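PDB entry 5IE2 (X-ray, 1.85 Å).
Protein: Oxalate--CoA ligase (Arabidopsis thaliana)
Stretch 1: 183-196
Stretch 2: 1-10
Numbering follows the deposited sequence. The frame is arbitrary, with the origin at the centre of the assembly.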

# COMPACT_ATOMS: atom_id res chain seq x y z
N THR A 183 -14.81 -2.06 -6.12
CA THR A 183 -16.17 -2.15 -5.61
C THR A 183 -16.21 -2.49 -4.10
O THR A 183 -15.19 -2.81 -3.47
CB THR A 183 -16.94 -3.26 -6.32
OG1 THR A 183 -16.18 -4.46 -6.14
CG2 THR A 183 -17.06 -2.95 -7.84
N GLN A 184 -17.43 -2.47 -3.55
CA GLN A 184 -17.67 -2.95 -2.19
C GLN A 184 -17.18 -4.37 -2.07
O GLN A 184 -16.58 -4.79 -1.07
CB GLN A 184 -19.19 -2.90 -1.86
CG GLN A 184 -19.68 -1.51 -1.45
CD GLN A 184 -19.56 -1.26 0.06
OE1 GLN A 184 -18.99 -2.04 0.80
NE2 GLN A 184 -20.12 -0.15 0.52
N LEU A 185 -17.46 -5.13 -3.12
CA LEU A 185 -17.07 -6.53 -3.12
C LEU A 185 -15.55 -6.68 -3.15
O LEU A 185 -14.99 -7.51 -2.41
CB LEU A 185 -17.73 -7.27 -4.29
CG LEU A 185 -17.28 -8.73 -4.57
CD1 LEU A 185 -17.53 -9.64 -3.36
CD2 LEU A 185 -18.00 -9.31 -5.86
N ASN A 186 -14.88 -5.91 -4.01
CA ASN A 186 -13.42 -5.92 -4.03
C ASN A 186 -12.87 -5.70 -2.59
O ASN A 186 -11.98 -6.46 -2.08
CB ASN A 186 -12.87 -4.81 -4.94
CG ASN A 186 -13.03 -5.08 -6.45
OD1 ASN A 186 -13.12 -4.13 -7.22
ND2 ASN A 186 -13.06 -6.36 -6.89
N LEU A 187 -13.38 -4.66 -1.92
CA LEU A 187 -12.87 -4.29 -0.59
C LEU A 187 -13.14 -5.39 0.44
O LEU A 187 -12.27 -5.75 1.23
CB LEU A 187 -13.51 -2.97 -0.11
CG LEU A 187 -13.15 -1.72 -0.97
CD1 LEU A 187 -13.88 -0.51 -0.37
CD2 LEU A 187 -11.70 -1.40 -0.93
N ALA A 188 -14.39 -5.87 0.48
CA ALA A 188 -14.75 -6.95 1.40
C ALA A 188 -13.90 -8.20 1.21
O ALA A 188 -13.41 -8.80 2.15
CB ALA A 188 -16.23 -7.31 1.24
N SER A 189 -13.67 -8.58 -0.05
CA SER A 189 -12.82 -9.71 -0.35
C SER A 189 -11.41 -9.52 0.17
O SER A 189 -10.85 -10.42 0.79
CB SER A 189 -12.77 -9.95 -1.89
OG SER A 189 -14.10 -10.22 -2.34
N SER A 190 -10.80 -8.34 -0.10
CA SER A 190 -9.42 -8.20 0.38
C SER A 190 -9.31 -8.13 1.90
O SER A 190 -8.37 -8.68 2.49
CB SER A 190 -8.77 -6.94 -0.19
OG SER A 190 -8.43 -7.25 -1.53
N VAL A 191 -10.28 -7.48 2.53
CA VAL A 191 -10.31 -7.43 3.99
C VAL A 191 -10.41 -8.87 4.58
O VAL A 191 -9.66 -9.24 5.49
CB VAL A 191 -11.46 -6.51 4.48
CG1 VAL A 191 -11.85 -6.82 5.96
CG2 VAL A 191 -11.04 -5.01 4.30
N LYS A 192 -11.31 -9.69 4.04
CA LYS A 192 -11.36 -11.09 4.47
C LYS A 192 -10.05 -11.84 4.24
O LYS A 192 -9.63 -12.63 5.11
CB LYS A 192 -12.51 -11.83 3.76
CG LYS A 192 -13.82 -11.38 4.39
CD LYS A 192 -15.05 -12.06 3.75
CE LYS A 192 -15.22 -11.66 2.26
NZ LYS A 192 -16.40 -12.34 1.63
N ASN A 193 -9.42 -11.63 3.09
CA ASN A 193 -8.13 -12.30 2.81
C ASN A 193 -6.99 -11.93 3.81
O ASN A 193 -6.27 -12.79 4.30
CB ASN A 193 -7.66 -11.94 1.40
CG ASN A 193 -8.56 -12.51 0.32
OD1 ASN A 193 -9.30 -13.51 0.52
ND2 ASN A 193 -8.46 -11.91 -0.85
N ILE A 194 -6.88 -10.63 4.05
CA ILE A 194 -5.84 -10.10 4.93
C ILE A 194 -6.12 -10.56 6.36
O ILE A 194 -5.24 -11.10 7.03
CB ILE A 194 -5.79 -8.53 4.83
CG1 ILE A 194 -5.40 -8.14 3.39
CG2 ILE A 194 -4.81 -7.94 5.92
CD1 ILE A 194 -5.65 -6.63 3.05
N LYS A 195 -7.37 -10.45 6.80
CA LYS A 195 -7.68 -10.95 8.14
C LYS A 195 -7.39 -12.44 8.28
O LYS A 195 -6.91 -12.90 9.33
CB LYS A 195 -9.19 -10.79 8.44
CG LYS A 195 -9.63 -9.43 8.72
CD LYS A 195 -11.06 -9.53 9.35
CE LYS A 195 -11.99 -10.36 8.52
NZ LYS A 195 -13.31 -10.52 9.15
N ALA A 196 -7.67 -13.19 7.22
CA ALA A 196 -7.51 -14.62 7.31
C ALA A 196 -6.05 -15.01 7.40
O ALA A 196 -5.67 -15.82 8.29
CB ALA A 196 -8.22 -15.37 6.09
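Stretch 2 1-10: MDSDTLSGLL

The most unusual feature of this contact is a side chain from one helix serving the first turn of another. Gln184, at the start of the helix 184-196, reaches the opening of the helix 6-10 and engages it through both ends of its amide. Its OE1 accepts from Ser7 N at 3.1 Å in a nearly straight hydrogen bond, and from Leu6 N at 2.8 Å in a weak one, bent to 122°. Its NE2 donates to Ser7 OG at 3.0 Å. The first NH groups of a helix have no carbonyl of a preceding turn to bind, so an amide oxygen suits this place, while the amide nitrogen finds its acceptor in a serine hydroxyl.

Gly8 N, one residue further on, is capped from within its own stretch: Thr5, at the N-cap position with chi1 in p, accepts from it through OG1 at 2.9 Å. Thr183 caps the other helix in the same way, its OG1 accepting from Asn186 N at 2.9 Å.

Stretch 2 begins as an irregular segment and turns helical at Leu6. Residues 2 to 5 run against the direction of the long helix, Asp2 lying nearest Lys192 and Thr5 nearest Gln184. The chain then turns, and the two helices run in broadly the same direction, their axes 48° apart and 9.0 Å at closest approach.

The backbones pass close at Ala188. Its CA lies 4.5 Å from that of Leu6, and its small CB packs on backbone, 3.5 Å from Asp4 C and 3.6 Å from Thr5 C. Nearby, Leu185 CA makes a CA-H...O contact with Asp4 O at 3.5 Å.

Leu6 is the knob of the interface, its side chain set among Gln184, Leu187, Ala188 and Val191. Its CD2 lies 3.9 Å from Leu187 CD1 and its CD1 4.1 Å from Val191 CG2. A branched leucine, buried here, fills such a hollow with both methyls. One turn on, Leu9 continues the apolar strip, with CD2 only 3.4 Å from Val191 CG1.

Toward the N-terminus of stretch 2 the contact is polar again and more exposed, where long, flexible lysines can span the wider gap between backbones. Lys192 NZ donates a weak hydrogen bond to Ser3 O at 3.3 Å, and Lys195 NZ forms a salt bridge with Asp2 OD2 at 3.2 Å. Met1 adds a light touch, its CE 3.8 Å from Lys195 NZ. Together the two stretches bury 629 Å², summed over both sides.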

# COMPACT_ATOMS: atom_id res chain seq x y z
N MET A 1 -20.15 -13.46 10.90
CA MET A 1 -19.68 -12.06 10.87
C MET A 1 -19.24 -11.55 9.47
O MET A 1 -19.40 -10.37 9.15
CB MET A 1 -18.52 -11.85 11.85
CG MET A 1 -18.23 -10.36 12.06
SD MET A 1 -16.97 -9.97 13.28
CE MET A 1 -15.42 -10.04 12.33
N ASP A 2 -18.65 -12.41 8.65
CA ASP A 2 -18.24 -11.99 7.29
C ASP A 2 -19.40 -11.49 6.41
O ASP A 2 -20.57 -11.76 6.69
CB ASP A 2 -17.50 -13.13 6.61
CG ASP A 2 -16.10 -13.32 7.16
OD1 ASP A 2 -15.53 -14.41 6.93
OD2 ASP A 2 -15.58 -12.38 7.83
N SER A 3 -19.07 -10.78 5.34
CA SER A 3 -20.07 -10.19 4.45
C SER A 3 -19.37 -9.95 3.11
O SER A 3 -18.10 -9.87 3.05
CB SER A 3 -20.61 -8.86 5.03
OG SER A 3 -21.43 -8.11 4.11
N ASP A 4 -20.15 -9.76 2.06
CA ASP A 4 -19.55 -9.49 0.74
C ASP A 4 -19.59 -7.99 0.40
O ASP A 4 -19.42 -7.56 -0.76
CB ASP A 4 -20.24 -10.35 -0.32
CG ASP A 4 -21.77 -10.18 -0.33
OD1 ASP A 4 -22.38 -9.63 0.63
OD2 ASP A 4 -22.39 -10.70 -1.31
N THR A 5 -19.90 -7.16 1.42
CA THR A 5 -19.66 -5.70 1.28
C THR A 5 -18.84 -5.22 2.48
O THR A 5 -18.97 -5.74 3.59
CB THR A 5 -20.96 -4.86 1.16
OG1 THR A 5 -21.62 -4.82 2.42
CG2 THR A 5 -21.96 -5.41 0.11
N LEU A 6 -18.02 -4.21 2.26
CA LEU A 6 -17.24 -3.70 3.38
C LEU A 6 -18.17 -3.04 4.39
O LEU A 6 -18.02 -3.24 5.60
CB LEU A 6 -16.20 -2.69 2.88
CG LEU A 6 -15.43 -2.04 4.02
CD1 LEU A 6 -14.64 -3.09 4.79
CD2 LEU A 6 -14.58 -0.95 3.41
N SER A 7 -19.14 -2.27 3.90
CA SER A 7 -20.05 -1.62 4.86
C SER A 7 -20.80 -2.66 5.71
O SER A 7 -20.96 -2.50 6.94
CB SER A 7 -21.03 -0.72 4.12
OG SER A 7 -20.30 0.34 3.49
N GLY A 8 -21.25 -3.74 5.08
CA GLY A 8 -21.90 -4.82 5.84
C GLY A 8 -21.04 -5.54 6.87
O GLY A 8 -21.44 -5.85 8.02
N LEU A 9 -19.80 -5.79 6.48
CA LEU A 9 -18.87 -6.36 7.40
C LEU A 9 -18.68 -5.46 8.63
O LEU A 9 -18.68 -5.91 9.78
CB LEU A 9 -17.50 -6.54 6.71
CG LEU A 9 -16.47 -7.05 7.72
CD1 LEU A 9 -16.81 -8.44 8.27
CD2 LEU A 9 -15.07 -7.03 7.15
N LEU A 10 -18.48 -4.18 8.37
CA LEU A 10 -18.20 -3.27 9.49
C LEU A 10 -19.42 -3.11 10.42
O LEU A 10 -19.25 -2.87 11.64
CB LEU A 10 -17.78 -1.90 8.94
CG LEU A 10 -16.43 -1.95 8.20
CD1 LEU A 10 -16.17 -0.55 7.64
CD2 LEU A 10 -15.28 -2.29 9.16